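Local coordinates for replication protein A (Methanococcus maripaludis, PDB 3E0E) that probably binds single-stranded DNA during replication, this piece being one OB-fold domain of a longer, multidomain chain, at residues 3-8 / 49-54; 18-23 / 42-47; 70-75 / 83-88. All blocks are in the same frame, centred on the assembly; numbering follows the deposited sequence.

Contact 1: residues 3-8 / 49-54; sequences YKISEL and GSIRGT
Ile5 and Ile51 carry most of this contact, with Gly49 the third residue well covered, and the pair illustrates how a short 3-10 turn can be seated on a barrel strand without any hydrogen bond between the two segments. Ile5 meets residues 49-51 with both of its branches. Its CD1 reaches Gly49 O at 3.4 Å and also touches Ile51 CG2 at 3.9 Å, while Ile5 CG2 lies against the backbone of Ser50, 3.7 Å from Ser50 O. A chi1 of -67° sets CG1 beside the backbone N and CG2 anti to it, and chi2 of 173° carries CD1 out to Gly49 O. Ile5 and Ile51 cross obliquely. Ile51 sends its longer branch elsewhere: CG1 lies anti to the backbone N (chi1 -174°), and CD1 meets Leu8 CD1 at 3.7 Å, the two side chains crossing at about a right angle. In the OB fold, a curled five-stranded barrel, such apolar side chains fill the interior, and here the 3-8 segment, ahead of the long strand 12-29, adds to that filling; Ile5 and Leu8 both touch Ile16 as well. At the backbone angles of Gly49 a CB would be jammed against the preceding carbonyl O, which by itself calls for glycine. Polar bonds hold the turn from within, where Glu7 OE1 receives Lys4 N at 2.9 Å, on the anti side of the carboxylate and tilted out of its plane, and Glu7 N returns to Lys4 O at 2.9 Å. Just before strand 49-56, Asp46 OD2 accepts Ile5 N, and Thr48 OG1 accepts Ser6 N.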
loop_
_atom_site.group_PDB
_atom_site.type_symbol
_atom_site.label_atom_id
_atom_site.label_comp_id
_atom_site.label_asym_id
_atom_site.label_seq_id
_atom_site.Cartn_x
_atom_site.Cartn_y
_atom_site.Cartn_z
ATOM N N TYR A 3 -10.276 5.844 -5.381
ATOM C CA TYR A 3 -9.392 6.756 -6.083
ATOM C C TYR A 3 -8.415 6.092 -7.021
ATOM O O TYR A 3 -8.027 4.940 -6.828
ATOM C CB TYR A 3 -8.572 7.559 -5.078
ATOM C CG TYR A 3 -9.311 8.682 -4.400
ATOM C CD1 TYR A 3 -9.616 9.852 -5.089
ATOM C CD2 TYR A 3 -9.655 8.600 -3.057
ATOM C CE1 TYR A 3 -10.236 10.917 -4.452
ATOM C CE2 TYR A 3 -10.276 9.662 -2.409
ATOM C CZ TYR A 3 -10.555 10.818 -3.112
ATOM O OH TYR A 3 -11.110 11.896 -2.468
ATOM N N LYS A 4 -8.032 6.836 -8.049
ATOM C CA LYS A 4 -7.015 6.375 -8.973
ATOM C C LYS A 4 -5.787 7.011 -8.336
ATOM O O LYS A 4 -5.889 8.068 -7.705
ATOM C CB LYS A 4 -7.253 6.935 -10.377
ATOM C CG LYS A 4 -8.429 6.298 -11.106
ATOM C CD LYS A 4 -8.169 4.816 -11.365
ATOM C CE LYS A 4 -9.279 4.173 -12.183
ATOM N NZ LYS A 4 -8.980 2.738 -12.469
ATOM N N ILE A 5 -4.634 6.375 -8.474
ATOM C CA ILE A 5 -3.423 6.902 -7.875
ATOM C C ILE A 5 -3.122 8.333 -8.314
ATOM O O ILE A 5 -2.611 9.126 -7.531
ATOM C CB ILE A 5 -2.224 5.979 -8.183
ATOM C CG1 ILE A 5 -2.420 4.640 -7.459
ATOM C CG2 ILE A 5 -0.922 6.643 -7.762
ATOM C CD1 ILE A 5 -1.385 3.571 -7.806
ATOM N N SER A 6 -3.461 8.669 -9.557
ATOM C CA SER A 6 -3.207 10.017 -10.061
ATOM C C SER A 6 -4.078 11.072 -9.381
ATOM O O SER A 6 -3.783 12.265 -9.451
ATOM C CB SER A 6 -3.442 10.071 -11.572
ATOM O OG SER A 6 -4.795 9.789 -11.893
ATOM N N GLU A 7 -5.146 10.635 -8.720
ATOM C CA GLU A 7 -6.054 11.563 -8.055
ATOM C C GLU A 7 -5.681 11.821 -6.603
ATOM O O GLU A 7 -6.220 12.724 -5.968
ATOM C CB GLU A 7 -7.485 11.026 -8.124
ATOM C CG GLU A 7 -7.944 10.697 -9.535
ATOM C CD GLU A 7 -9.352 10.130 -9.574
ATOM O OE1 GLU A 7 -9.624 9.153 -8.844
ATOM O OE2 GLU A 7 -10.186 10.655 -10.342
ATOM N N LEU A 8 -4.755 11.028 -6.075
ATOM C CA LEU A 8 -4.340 11.191 -4.686
ATOM C C LEU A 8 -3.682 12.541 -4.407
ATOM O O LEU A 8 -2.999 13.101 -5.264
ATOM C CB LEU A 8 -3.384 10.065 -4.290
ATOM C CG LEU A 8 -3.969 8.653 -4.376
ATOM C CD1 LEU A 8 -2.886 7.644 -4.033
ATOM C CD2 LEU A 8 -5.158 8.520 -3.433
ATOM N N GLY A 49 -0.951 5.574 -12.480
ATOM C CA GLY A 49 0.308 5.895 -11.836
ATOM C C GLY A 49 0.770 4.853 -10.843
ATOM O O GLY A 49 0.237 3.746 -10.797
ATOM N N SER A 50 1.767 5.216 -10.046
ATOM C CA SER A 50 2.316 4.311 -9.051
ATOM C C SER A 50 2.587 5.073 -7.760
ATOM O O SER A 50 2.779 6.291 -7.770
ATOM C CB SER A 50 3.614 3.693 -9.566
ATOM O OG SER A 50 4.580 4.697 -9.821
ATOM N N ILE A 51 2.608 4.351 -6.648
ATOM C CA ILE A 51 2.850 4.976 -5.359
ATOM C C ILE A 51 3.358 3.935 -4.368
ATOM O O ILE A 51 3.046 2.753 -4.492
ATOM C CB ILE A 51 1.550 5.603 -4.824
ATOM C CG1 ILE A 51 1.825 6.400 -3.548
ATOM C CG2 ILE A 51 0.522 4.503 -4.557
ATOM C CD1 ILE A 51 0.632 7.182 -3.061
ATOM N N ARG A 52 4.153 4.381 -3.402
ATOM C CA ARG A 52 4.689 3.494 -2.377
ATOM C C ARG A 52 3.638 3.332 -1.289
ATOM O O ARG A 52 2.974 4.294 -0.916
ATOM C CB ARG A 52 5.953 4.096 -1.764
ATOM C CG ARG A 52 6.590 3.251 -0.675
ATOM C CD ARG A 52 7.546 4.084 0.154
ATOM N NE ARG A 52 8.338 3.273 1.069
ATOM C CZ ARG A 52 8.821 3.706 2.229
ATOM N NH1 ARG A 52 8.591 4.950 2.630
ATOM N NH2 ARG A 52 9.541 2.893 2.989
ATOM N N GLY A 53 3.484 2.109 -0.798
ATOM C CA GLY A 53 2.535 1.847 0.268
ATOM C C GLY A 53 3.305 1.308 1.455
ATOM O O GLY A 53 4.219 0.509 1.274
ATOM N N THR A 54 2.961 1.744 2.663
ATOM C CA THR A 54 3.659 1.263 3.845
ATOM C C THR A 54 2.741 0.499 4.800
ATOM O O THR A 54 1.754 1.034 5.311
ATOM C CB THR A 54 4.351 2.419 4.605
ATOM O OG1 THR A 54 3.390 3.423 4.951
ATOM C CG2 THR A 54 5.439 3.043 3.739
#

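Contact 2: residues 18-23 / 42-47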
loop_
_atom_site.group_PDB
_atom_site.type_symbol
_atom_site.label_atom_id
_atom_site.label_comp_id
_atom_site.label_asym_id
_atom_site.label_seq_id
_atom_site.Cartn_x
_atom_site.Cartn_y
_atom_site.Cartn_z
ATOM N N ALA A 18 -5.155 -1.366 -6.500
ATOM C CA ALA A 18 -3.935 -1.390 -7.282
ATOM C C ALA A 18 -3.157 -2.690 -7.267
ATOM O O ALA A 18 -3.262 -3.492 -6.346
ATOM C CB ALA A 18 -3.029 -0.256 -6.818
ATOM N N GLU A 19 -2.354 -2.864 -8.309
ATOM C CA GLU A 19 -1.502 -4.028 -8.474
ATOM C C GLU A 19 -0.236 -3.878 -7.636
ATOM O O GLU A 19 0.374 -2.809 -7.601
ATOM C CB GLU A 19 -1.115 -4.165 -9.952
ATOM C CG GLU A 19 0.051 -5.103 -10.210
ATOM C CD GLU A 19 0.564 -5.022 -11.635
ATOM O OE1 GLU A 19 1.574 -5.691 -11.936
ATOM O OE2 GLU A 19 -0.033 -4.291 -12.455
ATOM N N VAL A 20 0.152 -4.951 -6.960
ATOM C CA VAL A 20 1.372 -4.939 -6.169
ATOM C C VAL A 20 2.486 -5.259 -7.170
ATOM O O VAL A 20 2.603 -6.384 -7.646
ATOM C CB VAL A 20 1.328 -6.010 -5.055
ATOM C CG1 VAL A 20 2.651 -6.023 -4.294
ATOM C CG2 VAL A 20 0.166 -5.718 -4.102
ATOM N N VAL A 21 3.276 -4.246 -7.510
ATOM C CA VAL A 21 4.371 -4.401 -8.465
ATOM C C VAL A 21 5.602 -4.945 -7.761
ATOM O O VAL A 21 6.424 -5.650 -8.354
ATOM C CB VAL A 21 4.728 -3.053 -9.109
ATOM C CG1 VAL A 21 5.893 -3.229 -10.080
ATOM C CG2 VAL A 21 3.511 -2.484 -9.818
ATOM N N THR A 22 5.733 -4.606 -6.489
ATOM C CA THR A 22 6.864 -5.075 -5.713
ATOM C C THR A 22 6.501 -5.103 -4.243
ATOM O O THR A 22 5.690 -4.308 -3.775
ATOM C CB THR A 22 8.095 -4.165 -5.890
ATOM O OG1 THR A 22 8.378 -3.999 -7.285
ATOM C CG2 THR A 22 9.308 -4.785 -5.213
ATOM N N ALA A 23 7.098 -6.047 -3.529
ATOM C CA ALA A 23 6.890 -6.192 -2.098
ATOM C C ALA A 23 8.302 -6.330 -1.545
ATOM O O ALA A 23 9.025 -7.253 -1.910
ATOM C CB ALA A 23 6.069 -7.439 -1.808
ATOM N N LEU A 42 5.488 -1.617 -0.097
ATOM C CA LEU A 42 4.928 -2.164 -1.324
ATOM C C LEU A 42 4.992 -1.087 -2.387
ATOM O O LEU A 42 4.939 0.100 -2.075
ATOM C CB LEU A 42 3.451 -2.533 -1.147
ATOM C CG LEU A 42 3.047 -3.523 -0.058
ATOM C CD1 LEU A 42 1.536 -3.769 -0.122
ATOM C CD2 LEU A 42 3.812 -4.815 -0.248
ATOM N N PHE A 43 5.142 -1.491 -3.641
ATOM C CA PHE A 43 5.101 -0.515 -4.711
ATOM C C PHE A 43 3.812 -0.881 -5.426
ATOM O O PHE A 43 3.656 -1.995 -5.920
ATOM C CB PHE A 43 6.298 -0.618 -5.653
ATOM C CG PHE A 43 6.473 0.600 -6.510
ATOM C CD1 PHE A 43 6.266 0.544 -7.882
ATOM C CD2 PHE A 43 6.793 1.825 -5.930
ATOM C CE1 PHE A 43 6.372 1.689 -8.668
ATOM C CE2 PHE A 43 6.901 2.976 -6.705
ATOM C CZ PHE A 43 6.689 2.908 -8.077
ATOM N N LEU A 44 2.883 0.065 -5.448
ATOM C CA LEU A 44 1.567 -0.147 -6.036
ATOM C C LEU A 44 1.383 0.611 -7.335
ATOM O O LEU A 44 1.918 1.702 -7.502
ATOM C CB LEU A 44 0.514 0.299 -5.029
ATOM C CG LEU A 44 0.621 -0.393 -3.667
ATOM C CD1 LEU A 44 -0.190 0.373 -2.645
ATOM C CD2 LEU A 44 0.145 -1.832 -3.779
ATOM N N LYS A 45 0.604 0.040 -8.246
ATOM C CA LYS A 45 0.370 0.682 -9.530
ATOM C C LYS A 45 -1.018 0.404 -10.082
ATOM O O LYS A 45 -1.575 -0.667 -9.862
ATOM C CB LYS A 45 1.402 0.189 -10.553
ATOM C CG LYS A 45 1.208 0.771 -11.952
ATOM C CD LYS A 45 2.147 0.161 -12.989
ATOM C CE LYS A 45 1.774 -1.279 -13.318
ATOM N NZ LYS A 45 2.530 -1.800 -14.499
ATOM N N ASP A 46 -1.590 1.390 -10.767
ATOM C CA ASP A 46 -2.867 1.202 -11.442
ATOM C C ASP A 46 -2.686 1.810 -12.825
ATOM O O ASP A 46 -1.555 2.106 -13.207
ATOM C CB ASP A 46 -4.063 1.816 -10.677
ATOM C CG ASP A 46 -3.992 3.326 -10.513
ATOM O OD1 ASP A 46 -3.224 4.018 -11.210
ATOM O OD2 ASP A 46 -4.759 3.828 -9.667
ATOM N N ASP A 47 -3.764 1.988 -13.584
ATOM C CA ASP A 47 -3.623 2.529 -14.931
ATOM C C ASP A 47 -3.313 4.018 -15.016
ATOM O O ASP A 47 -3.183 4.557 -16.116
ATOM C CB ASP A 47 -4.872 2.216 -15.769
ATOM C CG ASP A 47 -6.144 2.792 -15.173
ATOM O OD1 ASP A 47 -7.206 2.683 -15.827
ATOM O OD2 ASP A 47 -6.092 3.349 -14.057
HETATM O O HOH W 1 -1.871 -2.025 -12.786
HETATM O O HOH W 2 1.764 -4.474 -14.912
#
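With chi1 of 165° for Glu19 and 178° for Lys45, each CG lies anti to its own backbone N, and the two side chains run side by side, pointing the same way from a hydrogen-bonded antiparallel pair. The strands form a beta hairpin of the OB-fold barrel, interrupted by a classic beta bulge at which Val21 and Thr22 both face Phe43. Phe43 O takes Val21 N at 2.8 Å, and Thr22 N only weakly at 3.4 Å; Phe43 N closes the pair on Thr22 O. The bulge shifts the register by one residue. Val20, Ala23, Leu42 and Leu44 share the face carrying the buried leucines, where Val20 CG2 meets Leu44 CD2 and Ala23 CB meets Leu42 CD2. At the bulge, Val21 turns toward the partner strand: its CB lies at the edge of the Phe43 ring, and Val21 CG2 presses on Lys45 CB at 3.5 Å, tighter than usual for two carbons. The charges of Glu19 and Lys45 stop short of a salt bridge, with OE2 and NZ 4.1 Å apart. A water spans them instead, accepting from Lys45 NZ at 2.8 Å and donating to Glu19 OE2 at 3.0 Å.

Contact 3: residues 70-75 / 83-88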
loop_
_atom_site.group_PDB
_atom_site.type_symbol
_atom_site.label_atom_id
_atom_site.label_comp_id
_atom_site.label_asym_id
_atom_site.label_seq_id
_atom_site.Cartn_x
_atom_site.Cartn_y
_atom_site.Cartn_z
ATOM N N ALA A 70 -4.792 -5.397 -4.956
ATOM C CA ALA A 70 -5.286 -5.155 -3.618
ATOM C C ALA A 70 -6.081 -3.880 -3.429
ATOM O O ALA A 70 -5.899 -2.899 -4.152
ATOM C CB ALA A 70 -4.108 -5.171 -2.645
ATOM N N GLU A 71 -6.974 -3.922 -2.444
ATOM C CA GLU A 71 -7.776 -2.770 -2.071
ATOM C C GLU A 71 -7.007 -2.209 -0.889
ATOM O O GLU A 71 -6.953 -2.824 0.174
ATOM C CB GLU A 71 -9.171 -3.195 -1.624
ATOM C CG GLU A 71 -10.095 -2.016 -1.394
ATOM C CD GLU A 71 -11.517 -2.439 -1.093
ATOM O OE1 GLU A 71 -12.404 -1.560 -1.071
ATOM O OE2 GLU A 71 -11.746 -3.648 -0.880
ATOM N N VAL A 72 -6.399 -1.047 -1.088
ATOM C CA VAL A 72 -5.592 -0.416 -0.056
ATOM C C VAL A 72 -6.215 0.882 0.426
ATOM O O VAL A 72 -6.397 1.805 -0.354
ATOM C CB VAL A 72 -4.179 -0.095 -0.593
ATOM C CG1 VAL A 72 -3.344 0.528 0.498
ATOM C CG2 VAL A 72 -3.515 -1.359 -1.124
ATOM N N SER A 73 -6.530 0.949 1.715
ATOM C CA SER A 73 -7.121 2.146 2.298
ATOM C C SER A 73 -6.095 2.763 3.232
ATOM O O SER A 73 -5.474 2.060 4.018
ATOM C CB SER A 73 -8.380 1.789 3.085
ATOM O OG SER A 73 -9.335 1.161 2.253
ATOM N N GLY A 74 -5.913 4.074 3.147
ATOM C CA GLY A 74 -4.935 4.697 4.010
ATOM C C GLY A 74 -4.849 6.200 3.881
ATOM O O GLY A 74 -5.693 6.830 3.245
ATOM N N TYR A 75 -3.805 6.756 4.486
ATOM C CA TYR A 75 -3.560 8.191 4.504
ATOM C C TYR A 75 -2.397 8.508 3.576
ATOM O O TYR A 75 -1.347 7.877 3.653
ATOM C CB TYR A 75 -3.211 8.619 5.929
ATOM C CG TYR A 75 -3.128 10.108 6.133
ATOM C CD1 TYR A 75 -4.282 10.875 6.253
ATOM C CD2 TYR A 75 -1.894 10.751 6.219
ATOM C CE1 TYR A 75 -4.213 12.247 6.458
ATOM C CE2 TYR A 75 -1.812 12.124 6.422
ATOM C CZ TYR A 75 -2.976 12.863 6.543
ATOM O OH TYR A 75 -2.905 14.218 6.760
ATOM N N LEU A 83 4.782 11.042 -3.115
ATOM C CA LEU A 83 3.674 10.682 -2.247
ATOM C C LEU A 83 3.751 9.216 -1.857
ATOM O O LEU A 83 4.319 8.397 -2.577
ATOM C CB LEU A 83 2.336 10.951 -2.945
ATOM C CG LEU A 83 2.011 12.405 -3.298
ATOM C CD1 LEU A 83 0.670 12.462 -4.013
ATOM C CD2 LEU A 83 1.979 13.250 -2.034
ATOM N N GLU A 84 3.185 8.899 -0.699
ATOM C CA GLU A 84 3.155 7.531 -0.204
ATOM C C GLU A 84 1.840 7.362 0.529
ATOM O O GLU A 84 1.250 8.336 0.995
ATOM C CB GLU A 84 4.298 7.271 0.776
ATOM C CG GLU A 84 5.671 7.686 0.295
ATOM C CD GLU A 84 6.762 7.255 1.257
ATOM O OE1 GLU A 84 6.502 7.247 2.479
ATOM O OE2 GLU A 84 7.878 6.933 0.795
ATOM N N ILE A 85 1.369 6.130 0.626
ATOM C CA ILE A 85 0.130 5.889 1.335
ATOM C C ILE A 85 0.407 5.003 2.545
ATOM O O ILE A 85 0.921 3.887 2.409
ATOM C CB ILE A 85 -0.930 5.247 0.405
ATOM C CG1 ILE A 85 -2.220 4.990 1.186
ATOM C CG2 ILE A 85 -0.381 3.965 -0.219
ATOM C CD1 ILE A 85 -3.421 4.708 0.306
ATOM N N SER A 86 0.098 5.527 3.728
ATOM C CA SER A 86 0.282 4.791 4.974
ATOM C C SER A 86 -0.971 3.940 5.061
ATOM O O SER A 86 -2.079 4.459 5.189
ATOM C CB SER A 86 0.371 5.750 6.160
ATOM O OG SER A 86 0.734 5.056 7.338
ATOM N N VAL A 87 -0.789 2.629 4.974
ATOM C CA VAL A 87 -1.912 1.710 4.972
ATOM C C VAL A 87 -2.625 1.500 6.293
ATOM O O VAL A 87 -2.002 1.165 7.309
ATOM C CB VAL A 87 -1.484 0.332 4.426
ATOM C CG1 VAL A 87 -2.696 -0.570 4.271
ATOM C CG2 VAL A 87 -0.784 0.508 3.092
ATOM N N ASP A 88 -3.938 1.712 6.265
ATOM C CA ASP A 88 -4.803 1.512 7.427
ATOM C C ASP A 88 -5.422 0.124 7.299
ATOM O O ASP A 88 -5.588 -0.594 8.283
ATOM C CB ASP A 88 -5.926 2.553 7.453
ATOM C CG ASP A 88 -5.428 3.941 7.798
ATOM O OD1 ASP A 88 -6.115 4.919 7.446
ATOM O OD2 ASP A 88 -4.357 4.050 8.432
#
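Ser73 O receives Asp88 N at 2.7 Å, the shortest of three backbone bonds between 70-75 and 83-88, made at the corner the chain turns at Asp88. The other two frame Tyr75 and Ser86 as a hydrogen-bonded antiparallel pair: Tyr75 N gives to Ser86 O at 3.0 Å, and Ser86 N to Tyr75 O at 2.8 Å. Between them and Ser73 sits Gly74, opposite Val87, its CA only 3.1 Å from Ser86 O in a CA-H...O contact. A CB on Gly74 would clash with that same oxygen. Ile85 also closes in here, its CD1 3.8 Å from Gly74 N. The segments' directions differ by 106°, a steep crossing for hairpin partners, as the strongly coiled strands of an OB-fold barrel can show. Among the buried side chains, Val72 and Val87 cross at about a right angle; chi1 of -179° sets Val72 CG1 anti to the backbone N, and this methyl packs 3.6 Å from Val87 CG2. Beyond the segments, Ser73 OG bonds Thr15 OG1, Tyr75 OH bonds Asn11 OD1, and Glu84 forms a salt bridge with Arg52. The joint therefore relies on backbone bonds and apolar methyls, while the polar side-chain ends of Ser73, Tyr75 and Glu84 serve neighbouring strands and loops.

From the N terminus, the turn at 3-8 comes first, and contact 1 closes a long loop when strand 49-56 comes back to it. Nested inside that loop is contact 2, in which strands 12-29 and 37-46 pair as a hairpin. Contact 3 opens only after contact 1 has closed, and joins 70-75 to 83-88 as a second hairpin. Contacts 2 and 3 lie within one curled sheet, and contact 1 sets the turn against it. Strand 49-56 lies between 37-46 and 83-87, with Gly53 N bonded to Leu42 O on one side and Arg52 O to Ile85 N on the other. Strands 12-29 and 69-78 link contacts 2 and 3 through Ala70 N and Ala18 O.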